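Local atomic coordinates of hemoglobin-like protein (Methylacidiphilum infernorum, PDB entry 4NK2), a protein that binds heme and, as a group II truncated hemoglobin, probably binds and carries oxygen. Residues A[63-71]-A[94-102]; A[70-79]-A[133-141]. All coordinates share one frame; numbering follows the deposited sequence.

Interaction 1: residues A[63-71]-A[94-102]. With HEM (protoporphyrin IX containing Fe), chain C.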
loop_
_atom_site.group_PDB
_atom_site.type_symbol
_atom_site.label_atom_id
_atom_site.label_comp_id
_atom_site.label_asym_id
_atom_site.label_seq_id
_atom_site.Cartn_x
_atom_site.Cartn_y
_atom_site.Cartn_z
ATOM N N LEU A 63 16.696 27.373 0.144
ATOM C CA LEU A 63 16.081 26.077 -0.150
ATOM C C LEU A 63 16.933 24.940 0.393
ATOM O O LEU A 63 16.404 23.933 0.881
ATOM C CB LEU A 63 15.825 25.921 -1.654
ATOM C CG LEU A 63 14.743 26.863 -2.205
ATOM C CD1 LEU A 63 14.709 26.845 -3.724
ATOM C CD2 LEU A 63 13.384 26.462 -1.643
ATOM N N ARG A 64 18.250 25.073 0.332
ATOM C CA ARG A 64 19.076 23.981 0.852
ATOM C C ARG A 64 18.997 23.948 2.382
ATOM O O ARG A 64 19.020 22.877 3.000
ATOM C CB ARG A 64 20.530 24.088 0.358
ATOM C CG ARG A 64 20.674 24.038 -1.170
ATOM C CD ARG A 64 22.121 23.847 -1.617
ATOM N NE ARG A 64 22.177 23.623 -3.060
ATOM C CZ ARG A 64 22.055 22.428 -3.633
ATOM N NH1 ARG A 64 21.881 21.340 -2.888
ATOM N NH2 ARG A 64 22.095 22.316 -4.955
ATOM N N LYS A 65 18.875 25.121 2.997
ATOM C CA LYS A 65 18.787 25.184 4.453
ATOM C C LYS A 65 17.455 24.629 4.925
ATOM O O LYS A 65 17.386 23.934 5.947
ATOM C CB LYS A 65 18.954 26.617 4.951
ATOM C CG LYS A 65 18.870 26.741 6.469
ATOM C CD LYS A 65 18.958 28.226 6.910
ATOM C CE LYS A 65 18.806 28.326 8.417
ATOM N NZ LYS A 65 19.136 29.681 8.928
ATOM N N LEU A 66 16.396 24.927 4.173
ATOM C CA LEU A 66 15.063 24.400 4.463
ATOM C C LEU A 66 15.118 22.882 4.516
ATOM O O LEU A 66 14.582 22.252 5.432
ATOM C CB LEU A 66 14.086 24.834 3.367
ATOM C CG LEU A 66 12.747 24.101 3.289
ATOM C CD1 LEU A 66 11.931 24.272 4.586
ATOM C CD2 LEU A 66 11.932 24.567 2.068
ATOM N N VAL A 67 15.752 22.291 3.512
ATOM C CA VAL A 67 15.816 20.830 3.437
ATOM C C VAL A 67 16.653 20.302 4.591
ATOM O O VAL A 67 16.284 19.323 5.254
ATOM C CB VAL A 67 16.399 20.386 2.100
ATOM C CG1 VAL A 67 16.681 18.875 2.103
ATOM C CG2 VAL A 67 15.421 20.750 0.970
ATOM N N GLU A 68 17.778 20.960 4.845
ATOM C CA GLU A 68 18.628 20.588 5.975
ATOM C C GLU A 68 17.830 20.619 7.274
ATOM O O GLU A 68 17.850 19.667 8.042
ATOM C CB GLU A 68 19.835 21.531 6.060
ATOM C CG GLU A 68 20.622 21.454 7.363
ATOM C CD GLU A 68 21.307 20.118 7.581
ATOM O OE1 GLU A 68 21.801 19.515 6.600
ATOM O OE2 GLU A 68 21.372 19.676 8.752
ATOM N N VAL A 69 17.109 21.707 7.518
ATOM C CA VAL A 69 16.325 21.812 8.747
ATOM C C VAL A 69 15.204 20.772 8.782
ATOM O O VAL A 69 14.918 20.184 9.833
ATOM C CB VAL A 69 15.767 23.248 8.927
ATOM C CG1 VAL A 69 14.733 23.297 10.047
ATOM C CG2 VAL A 69 16.915 24.223 9.202
ATOM N N HIS A 70 14.567 20.525 7.641
ATOM C CA HIS A 70 13.490 19.533 7.620
ATOM C C HIS A 70 14.071 18.206 8.093
ATOM O O HIS A 70 13.454 17.470 8.865
ATOM C CB HIS A 70 12.890 19.393 6.209
ATOM C CG HIS A 70 11.851 18.313 6.090
ATOM N ND1 HIS A 70 11.907 17.333 5.121
ATOM C CD2 HIS A 70 10.729 18.065 6.810
ATOM C CE1 HIS A 70 10.868 16.521 5.254
ATOM N NE2 HIS A 70 10.138 16.948 6.272
ATOM N N HIS A 71 15.259 17.906 7.604
ATOM C CA HIS A 71 15.881 16.620 8.038
ATOM C C HIS A 71 16.287 16.621 9.485
ATOM O O HIS A 71 16.076 15.608 10.103
ATOM C CB HIS A 71 17.040 16.261 7.102
ATOM C CG HIS A 71 16.595 15.560 5.854
ATOM N ND1 HIS A 71 16.456 14.193 5.789
ATOM C CD2 HIS A 71 16.226 16.035 4.641
ATOM C CE1 HIS A 71 16.036 13.850 4.584
ATOM N NE2 HIS A 71 15.885 14.949 3.867
ATOM N N VAL A 94 20.582 14.025 2.254
ATOM C CA VAL A 94 20.205 15.429 2.385
ATOM C C VAL A 94 20.549 16.193 1.112
ATOM O O VAL A 94 19.783 17.059 0.673
ATOM C CB VAL A 94 20.857 16.106 3.602
ATOM C CG1 VAL A 94 20.586 17.628 3.573
ATOM C CG2 VAL A 94 20.316 15.504 4.900
ATOM N N LYS A 95 21.693 15.884 0.521
ATOM C CA LYS A 95 22.114 16.496 -0.729
ATOM C C LYS A 95 21.178 16.214 -1.885
ATOM O O LYS A 95 20.820 17.113 -2.606
ATOM C CB LYS A 95 23.519 16.049 -1.105
ATOM C CG LYS A 95 24.246 17.034 -1.987
ATOM C CD LYS A 95 25.072 16.340 -3.022
ATOM C CE LYS A 95 25.547 17.327 -4.064
ATOM N NZ LYS A 95 25.034 17.006 -5.420
ATOM N N ARG A 96 20.810 14.956 -2.065
ATOM C CA ARG A 96 19.862 14.557 -3.104
ATOM C C ARG A 96 18.527 15.274 -2.940
ATOM O O ARG A 96 17.962 15.762 -3.914
ATOM C CB ARG A 96 19.608 13.044 -3.054
ATOM C CG ARG A 96 20.831 12.188 -3.367
ATOM C CD ARG A 96 20.525 10.717 -3.164
ATOM N NE ARG A 96 21.754 9.937 -3.167
ATOM C CZ ARG A 96 21.797 8.614 -3.040
ATOM N NH1 ARG A 96 20.673 7.926 -2.902
ATOM N NH2 ARG A 96 22.961 7.988 -3.059
ATOM N N SER A 97 17.997 15.313 -1.719
ATOM C CA SER A 97 16.720 15.990 -1.501
ATOM C C SER A 97 16.827 17.472 -1.784
ATOM O O SER A 97 15.897 18.080 -2.335
ATOM C CB SER A 97 16.233 15.798 -0.063
ATOM O OG SER A 97 15.811 14.468 0.142
ATOM N N ALA A 98 17.953 18.068 -1.403
ATOM C CA ALA A 98 18.103 19.511 -1.586
ATOM C C ALA A 98 18.249 19.812 -3.079
ATOM O O ALA A 98 17.629 20.767 -3.597
ATOM C CB ALA A 98 19.273 20.039 -0.787
ATOM N N ASP A 99 19.046 18.996 -3.779
ATOM C CA ASP A 99 19.131 19.125 -5.239
ATOM C C ASP A 99 17.753 19.004 -5.877
ATOM O O ASP A 99 17.413 19.771 -6.773
ATOM C CB ASP A 99 20.050 18.065 -5.860
ATOM C CG ASP A 99 21.521 18.284 -5.541
ATOM O OD1 ASP A 99 21.898 19.393 -5.099
ATOM O OD2 ASP A 99 22.303 17.329 -5.748
ATOM N N PHE A 100 16.962 18.032 -5.436
ATOM C CA PHE A 100 15.615 17.857 -5.986
ATOM C C PHE A 100 14.736 19.096 -5.735
ATOM O O PHE A 100 14.066 19.603 -6.636
ATOM C CB PHE A 100 14.956 16.608 -5.385
ATOM C CG PHE A 100 13.585 16.309 -5.940
ATOM C CD1 PHE A 100 13.434 15.799 -7.225
ATOM C CD2 PHE A 100 12.451 16.523 -5.172
ATOM C CE1 PHE A 100 12.171 15.525 -7.746
ATOM C CE2 PHE A 100 11.182 16.263 -5.685
ATOM C CZ PHE A 100 11.044 15.754 -6.975
ATOM N N VAL A 101 14.723 19.572 -4.496
ATOM C CA VAL A 101 13.903 20.728 -4.136
ATOM C C VAL A 101 14.317 21.974 -4.905
ATOM O O VAL A 101 13.462 22.714 -5.408
ATOM C CB VAL A 101 13.990 21.027 -2.627
ATOM C CG1 VAL A 101 13.433 22.415 -2.319
ATOM C CG2 VAL A 101 13.243 19.931 -1.818
ATOM N N VAL A 102 15.620 22.234 -4.972
ATOM C CA VAL A 102 16.110 23.405 -5.701
ATOM C C VAL A 102 15.678 23.325 -7.164
ATOM O O VAL A 102 15.196 24.301 -7.733
ATOM C CB VAL A 102 17.639 23.519 -5.619
ATOM C CG1 VAL A 102 18.146 24.575 -6.599
ATOM C CG2 VAL A 102 18.083 23.860 -4.200
HETATM C CHA HEM C . 14.599 9.726 -0.234
HETATM C CHB HEM C . 11.464 9.316 3.425
HETATM C CHC HEM C . 8.224 11.948 0.899
HETATM C CHD HEM C . 12.040 13.632 -1.625
HETATM C C1A HEM C . 14.025 9.294 0.935
HETATM C C2A HEM C . 14.535 8.267 1.841
HETATM C C3A HEM C . 13.648 8.170 2.853
HETATM C C4A HEM C . 12.564 9.114 2.617
HETATM C CMA HEM C . 13.717 7.246 4.090
HETATM C CAA HEM C . 15.847 7.452 1.645
HETATM C CBA HEM C . 15.461 6.116 0.977
HETATM C CGA HEM C . 16.610 5.166 0.649
HETATM O O1A HEM C . 16.482 3.940 0.929
HETATM O O2A HEM C . 17.661 5.592 0.096
HETATM C C1B HEM C . 10.264 9.900 3.048
HETATM C C2B HEM C . 8.983 9.794 3.729
HETATM C C3B HEM C . 8.087 10.518 3.034
HETATM C C4B HEM C . 8.757 11.120 1.885
HETATM C CMB HEM C . 8.689 9.015 5.027
HETATM C CAB HEM C . 6.602 10.669 3.417
HETATM C CBB HEM C . 5.733 11.144 2.517
HETATM C C1C HEM C . 8.978 12.691 0.010
HETATM C C2C HEM C . 8.525 13.759 -0.870
HETATM C C3C HEM C . 9.586 14.209 -1.569
HETATM C C4C HEM C . 10.755 13.458 -1.151
HETATM C CMC HEM C . 7.068 14.259 -0.993
HETATM C CAC HEM C . 9.628 15.344 -2.619
HETATM C CBC HEM C . 8.664 16.273 -2.687
HETATM C C1D HEM C . 13.044 12.692 -1.605
HETATM C C2D HEM C . 14.194 12.632 -2.495
HETATM C C3D HEM C . 14.987 11.417 -2.039
HETATM C C4D HEM C . 14.242 10.853 -0.937
HETATM C CMD HEM C . 14.579 13.590 -3.649
HETATM C CAD HEM C . 16.295 10.884 -2.665
HETATM C CBD HEM C . 15.894 10.035 -3.876
HETATM C CGD HEM C . 17.166 9.504 -4.497
HETATM O O1D HEM C . 17.794 8.605 -3.888
HETATM O O2D HEM C . 17.554 9.990 -5.593
HETATM N NA HEM C . 12.836 9.783 1.441
HETATM N NB HEM C . 10.074 10.715 1.942
HETATM N NC HEM C . 10.344 12.553 -0.197
HETATM N ND HEM C . 13.114 11.634 -0.712
HETATM FE FE HEM C . 11.541 11.120 0.558
#
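Arg64 reaches across to Asp99 and makes the polar link between the two helices. Its extended chain brings NH1 and NH2 of Arg64 end-on to a single oxygen, each 2.9 Å from OD1 of Asp99 in the guanidinium plane, while the carboxylate stands at 86° to it. The other oxygen, OD2 of Asp99, takes NZ of Lys95 at 2.8 Å on its syn lone pair, one turn back on the same helix. Asp99 thus probably balances two positive charges; NE of Arg64 makes a second salt bridge, to Glu60 on its own helix.

Apolar contacts fill the middle. Val67 is a knob in the hole formed by Val94, Ser97, Ala98 and Val101: its CG2 presses on CG2 of Val101 at 3.6 Å, and CG1 of Val67 settles on CB of Ser97 at 3.8 Å. Leu63 adds CB against CG2 of Val102.

His71 is modelled in two conformers; in one, CG2 of Val94 makes a CH-pi contact over its face. Toward the heme, NH1 of Arg96 donates to propionate O1D at 3.1 Å, OG of Ser97 lies over a pyrrole and Phe100 packs on CMD.

Segments 63-71 and 94-102, in the B and E helices of the truncated-globin 2-on-2 fold, cross at 137°, nearer antiparallel than parallel, with axes 8.9 Å apart; helix 155-165 closes over Val101 through Phe158, and Tyr110 lies against Val102.

Interaction 2: residues A[70-79]-A[133-141]. With HEM (protoporphyrin IX containing Fe), chain C.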
loop_
_atom_site.group_PDB
_atom_site.type_symbol
_atom_site.label_atom_id
_atom_site.label_comp_id
_atom_site.label_asym_id
_atom_site.label_seq_id
_atom_site.Cartn_x
_atom_site.Cartn_y
_atom_site.Cartn_z
ATOM N N HIS A 70 14.567 20.525 7.641
ATOM C CA HIS A 70 13.490 19.533 7.620
ATOM C C HIS A 70 14.071 18.206 8.093
ATOM O O HIS A 70 13.454 17.470 8.865
ATOM C CB HIS A 70 12.890 19.393 6.209
ATOM C CG HIS A 70 11.851 18.313 6.090
ATOM N ND1 HIS A 70 11.907 17.333 5.121
ATOM C CD2 HIS A 70 10.729 18.065 6.810
ATOM C CE1 HIS A 70 10.868 16.521 5.254
ATOM N NE2 HIS A 70 10.138 16.948 6.272
ATOM N N HIS A 71 15.259 17.906 7.604
ATOM C CA HIS A 71 15.881 16.620 8.038
ATOM C C HIS A 71 16.287 16.621 9.485
ATOM O O HIS A 71 16.076 15.608 10.103
ATOM C CB HIS A 71 17.040 16.261 7.102
ATOM C CG HIS A 71 16.595 15.560 5.854
ATOM N ND1 HIS A 71 16.456 14.193 5.789
ATOM C CD2 HIS A 71 16.226 16.035 4.641
ATOM C CE1 HIS A 71 16.036 13.850 4.584
ATOM N NE2 HIS A 71 15.885 14.949 3.867
ATOM N N GLU A 72 16.715 17.729 10.054
ATOM C CA GLU A 72 16.982 17.790 11.494
ATOM C C GLU A 72 15.700 17.462 12.265
ATOM O O GLU A 72 15.723 16.700 13.240
ATOM C CB GLU A 72 17.550 19.158 11.889
ATOM C CG GLU A 72 18.944 19.396 11.325
ATOM C CD GLU A 72 19.397 20.830 11.458
ATOM O OE1 GLU A 72 18.707 21.617 12.140
ATOM O OE2 GLU A 72 20.441 21.174 10.872
ATOM N N ASN A 73 14.574 18.019 11.819
ATOM C CA ASN A 73 13.284 17.739 12.444
ATOM C C ASN A 73 12.932 16.249 12.326
ATOM O O ASN A 73 12.507 15.620 13.289
ATOM C CB ASN A 73 12.177 18.608 11.818
ATOM C CG ASN A 73 12.325 20.094 12.169
ATOM O OD1 ASN A 73 13.083 20.449 13.076
ATOM N ND2 ASN A 73 11.601 20.964 11.450
ATOM N N LEU A 74 13.105 15.693 11.132
ATOM C CA LEU A 74 12.838 14.273 10.914
ATOM C C LEU A 74 13.632 13.367 11.865
ATOM O O LEU A 74 13.100 12.360 12.344
ATOM C CB LEU A 74 13.128 13.892 9.461
ATOM C CG LEU A 74 12.092 14.317 8.426
ATOM C CD1 LEU A 74 12.627 14.042 7.031
ATOM C CD2 LEU A 74 10.772 13.575 8.651
ATOM N N MET A 75 14.876 13.718 12.159
ATOM C CA MET A 75 15.698 12.896 13.034
ATOM C C MET A 75 15.208 12.948 14.478
ATOM O O MET A 75 15.472 12.051 15.250
ATOM C CB MET A 75 17.178 13.282 12.957
ATOM C CG MET A 75 17.874 13.069 11.616
ATOM S SD MET A 75 17.790 11.435 10.858
ATOM C CE MET A 75 18.576 10.418 12.071
ATOM N N LYS A 76 14.477 13.988 14.828
ATOM C CA LYS A 76 13.947 14.133 16.164
ATOM C C LYS A 76 12.523 13.636 16.271
ATOM O O LYS A 76 11.905 13.762 17.308
ATOM C CB LYS A 76 13.987 15.600 16.585
ATOM C CG LYS A 76 15.347 16.079 16.989
ATOM C CD LYS A 76 15.526 17.530 16.677
ATOM C CE LYS A 76 14.224 18.285 16.825
ATOM N NZ LYS A 76 14.447 19.749 16.878
ATOM N N SER A 77 12.007 13.077 15.190
ATOM C CA SER A 77 10.593 12.688 15.110
ATOM C C SER A 77 10.393 11.192 15.283
ATOM O O SER A 77 11.357 10.429 15.302
ATOM C CB SER A 77 10.023 13.078 13.750
ATOM O OG SER A 77 10.419 12.123 12.778
ATOM N N LYS A 78 9.139 10.773 15.349
ATOM C CA LYS A 78 8.799 9.373 15.526
ATOM C C LYS A 78 9.062 8.489 14.313
ATOM O O LYS A 78 8.903 7.293 14.393
ATOM C CB LYS A 78 7.345 9.227 15.951
ATOM C CG LYS A 78 7.079 9.529 17.406
ATOM C CD LYS A 78 5.611 9.813 17.620
ATOM C CE LYS A 78 5.229 9.752 19.085
ATOM N NZ LYS A 78 6.091 10.606 19.945
ATOM N N ILE A 79 9.464 9.068 13.193
ATOM C CA ILE A 79 9.914 8.238 12.064
ATOM C C ILE A 79 11.425 8.312 11.871
ATOM O O ILE A 79 11.942 7.991 10.789
ATOM C CB ILE A 79 9.201 8.580 10.735
ATOM C CG1 ILE A 79 9.370 10.068 10.393
ATOM C CG2 ILE A 79 7.732 8.180 10.803
ATOM C CD1 ILE A 79 8.879 10.439 8.986
ATOM N N ALA A 133 3.321 8.133 8.802
ATOM C CA ALA A 133 4.648 8.577 8.367
ATOM C C ALA A 133 4.572 9.834 7.501
ATOM O O ALA A 133 5.372 10.764 7.665
ATOM C CB ALA A 133 5.343 7.469 7.611
ATOM N N ARG A 134 3.633 9.860 6.561
ATOM C CA ARG A 134 3.453 11.056 5.740
ATOM C C ARG A 134 3.025 12.247 6.589
ATOM O O ARG A 134 3.509 13.365 6.375
ATOM C CB ARG A 134 2.426 10.833 4.622
ATOM C CG ARG A 134 1.836 12.158 4.114
ATOM C CD ARG A 134 0.891 11.970 2.925
ATOM N NE ARG A 134 0.296 13.237 2.511
ATOM C CZ ARG A 134 -0.861 13.717 2.968
ATOM N NH1 ARG A 134 -1.580 13.024 3.846
ATOM N NH2 ARG A 134 -1.310 14.890 2.532
ATOM N N GLU A 135 2.136 12.021 7.553
ATOM C CA GLU A 135 1.672 13.122 8.404
ATOM C C GLU A 135 2.828 13.706 9.193
ATOM O O GLU A 135 2.974 14.927 9.290
ATOM C CB GLU A 135 0.568 12.659 9.361
ATOM C CG GLU A 135 -0.711 12.236 8.659
ATOM C CD GLU A 135 -1.883 12.106 9.620
ATOM O OE1 GLU A 135 -1.796 12.623 10.758
ATOM O OE2 GLU A 135 -2.897 11.492 9.227
ATOM N N ILE A 136 3.653 12.830 9.755
ATOM C CA ILE A 136 4.816 13.270 10.528
ATOM C C ILE A 136 5.849 13.969 9.635
ATOM O O ILE A 136 6.392 15.005 10.006
ATOM C CB ILE A 136 5.473 12.093 11.284
ATOM C CG1 ILE A 136 4.557 11.592 12.412
ATOM C CG2 ILE A 136 6.830 12.508 11.842
ATOM C CD1 ILE A 136 5.044 10.257 13.021
ATOM N N TRP A 137 6.118 13.412 8.457
ATOM C CA TRP A 137 7.028 14.047 7.499
ATOM C C TRP A 137 6.531 15.460 7.164
ATOM O O TRP A 137 7.317 16.409 7.108
ATOM C CB TRP A 137 7.106 13.174 6.242
ATOM C CG TRP A 137 8.062 13.592 5.127
ATOM C CD1 TRP A 137 9.327 13.112 4.900
ATOM C CD2 TRP A 137 7.779 14.491 4.043
ATOM N NE1 TRP A 137 9.856 13.681 3.761
ATOM C CE2 TRP A 137 8.927 14.532 3.218
ATOM C CE3 TRP A 137 6.673 15.282 3.705
ATOM C CZ2 TRP A 137 8.999 15.331 2.076
ATOM C CZ3 TRP A 137 6.740 16.071 2.563
ATOM C CH2 TRP A 137 7.899 16.097 1.768
ATOM N N LEU A 138 5.225 15.601 6.959
ATOM C CA LEU A 138 4.625 16.916 6.692
ATOM C C LEU A 138 4.719 17.885 7.871
ATOM O O LEU A 138 5.007 19.074 7.682
ATOM C CB LEU A 138 3.159 16.756 6.260
ATOM C CG LEU A 138 2.951 16.326 4.804
ATOM C CD1 LEU A 138 1.478 16.130 4.489
ATOM C CD2 LEU A 138 3.551 17.374 3.844
ATOM N N ALA A 139 4.463 17.410 9.087
ATOM C CA ALA A 139 4.518 18.313 10.242
ATOM C C ALA A 139 5.937 18.797 10.455
ATOM O O ALA A 139 6.164 19.936 10.883
ATOM C CB ALA A 139 4.001 17.631 11.488
ATOM N N CYS A 140 6.900 17.924 10.178
ATOM C CA CYS A 140 8.297 18.322 10.231
ATOM C C CYS A 140 8.597 19.400 9.197
ATOM O O CYS A 140 9.470 20.243 9.414
ATOM C CB CYS A 140 9.216 17.125 9.989
ATOM S SG CYS A 140 9.281 15.985 11.394
ATOM N N TYR A 141 7.914 19.351 8.055
ATOM C CA TYR A 141 8.172 20.334 7.006
ATOM C C TYR A 141 7.513 21.663 7.354
ATOM O O TYR A 141 8.095 22.737 7.127
ATOM C CB TYR A 141 7.671 19.829 5.657
ATOM C CG TYR A 141 8.715 19.894 4.576
ATOM C CD1 TYR A 141 8.983 18.788 3.784
ATOM C CD2 TYR A 141 9.414 21.070 4.326
ATOM C CE1 TYR A 141 9.925 18.833 2.778
ATOM C CE2 TYR A 141 10.367 21.124 3.318
ATOM C CZ TYR A 141 10.616 19.997 2.552
ATOM O OH TYR A 141 11.564 20.028 1.544
HETATM C CHA HEM C . 14.599 9.726 -0.234
HETATM C CHB HEM C . 11.464 9.316 3.425
HETATM C CHC HEM C . 8.224 11.948 0.899
HETATM C CHD HEM C . 12.040 13.632 -1.625
HETATM C C1A HEM C . 14.025 9.294 0.935
HETATM C C2A HEM C . 14.535 8.267 1.841
HETATM C C3A HEM C . 13.648 8.170 2.853
HETATM C C4A HEM C . 12.564 9.114 2.617
HETATM C CMA HEM C . 13.717 7.246 4.090
HETATM C CAA HEM C . 15.847 7.452 1.645
HETATM C CBA HEM C . 15.461 6.116 0.977
HETATM C CGA HEM C . 16.610 5.166 0.649
HETATM O O1A HEM C . 16.482 3.940 0.929
HETATM O O2A HEM C . 17.661 5.592 0.096
HETATM C C1B HEM C . 10.264 9.900 3.048
HETATM C C2B HEM C . 8.983 9.794 3.729
HETATM C C3B HEM C . 8.087 10.518 3.034
HETATM C C4B HEM C . 8.757 11.120 1.885
HETATM C CMB HEM C . 8.689 9.015 5.027
HETATM C CAB HEM C . 6.602 10.669 3.417
HETATM C CBB HEM C . 5.733 11.144 2.517
HETATM C C1C HEM C . 8.978 12.691 0.010
HETATM C C2C HEM C . 8.525 13.759 -0.870
HETATM C C3C HEM C . 9.586 14.209 -1.569
HETATM C C4C HEM C . 10.755 13.458 -1.151
HETATM C CMC HEM C . 7.068 14.259 -0.993
HETATM C CAC HEM C . 9.628 15.344 -2.619
HETATM C CBC HEM C . 8.664 16.273 -2.687
HETATM C C1D HEM C . 13.044 12.692 -1.605
HETATM C C2D HEM C . 14.194 12.632 -2.495
HETATM C C3D HEM C . 14.987 11.417 -2.039
HETATM C C4D HEM C . 14.242 10.853 -0.937
HETATM C CMD HEM C . 14.579 13.590 -3.649
HETATM C CAD HEM C . 16.295 10.884 -2.665
HETATM C CBD HEM C . 15.894 10.035 -3.876
HETATM C CGD HEM C . 17.166 9.504 -4.497
HETATM O O1D HEM C . 17.794 8.605 -3.888
HETATM O O2D HEM C . 17.554 9.990 -5.593
HETATM N NA HEM C . 12.836 9.783 1.441
HETATM N NB HEM C . 10.074 10.715 1.942
HETATM N NC HEM C . 10.344 12.553 -0.197
HETATM N ND HEM C . 13.114 11.634 -0.712
HETATM FE FE HEM C . 11.541 11.120 0.558
HETATM O O HOH W 1 13.285 17.604 2.143
#
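His70 lays its imidazole between the ring of Tyr141 on one face and CD1 of Leu74, over the rim of the other, and turns its edge to Trp137. With CG anti to the backbone N (chi1 175°), the ring extends toward helix 131-147 and stacks on Tyr141, centroids 3.7 Å apart. Its edge meets the face of Trp137 nearly at right angles, CE1 of His70 coming within 3.4 Å of NE1 of Trp137. NE2 of His70 donates to the backbone O of Trp137 at 3.0 Å, which fixes the ring's rotation, while a water bridges ND1 of His70 and OH of Tyr141.

Trp137 also has CG anti to its N, which lays the indole over the heme; CZ2 of Trp137 is 3.4 Å from C1C of the porphyrin, on the face opposite His70. Group II truncated globins characteristically place this helix G tryptophan beside the heme. With an alanine in place of the indole, the heme would probably lose its flat cover here and the edge of His70 its aromatic partner, although the bond to the backbone O could persist.

Asn73 holds the next turn: its ND2 donates to the O of Cys140 at 3.0 Å, nearly straight and on a carbonyl lone pair. Past the helix end, OG of Ser77 donates to O of Leu74 and accepts from N of Ile79, an ST turn. Ile79, just beyond, has CG1 between N and the carbonyl carbon (chi1 56°) and sets it 3.8 Å from CG2 of Ile136, while CG2 of Ile79 meets CB of Ala133.

Segments 70-75 and 133-141, on helices 53-75 and 131-147, cross at 132°; helix 155-165, helix H, packs on Trp137 and Tyr141 through Ile162, and Val101 of helix 87-104 touches Tyr141.

Helix 53-75 is common to both contacts, whose centres lie 13 Å apart: interaction 1 pairs its later half with helix 87-104, and interaction 2 pairs its C-terminal end and the following loop with helix 131-147. The segments alternate along the chain, 63-71 and 70-79 overlapping at His70 and His71 before 94-102 and then 133-141. Tyr141 joins the two, its CE2 lying 3.7 Å from CD1 of Leu66 and its OH resting on Val67 and Val101. Both contacts reach the heme, interaction 1 at a propionate and, through Ser97, over one pyrrole, interaction 2 over the same porphyrin face through Trp137, and together they build part of its pocket within the globin fold.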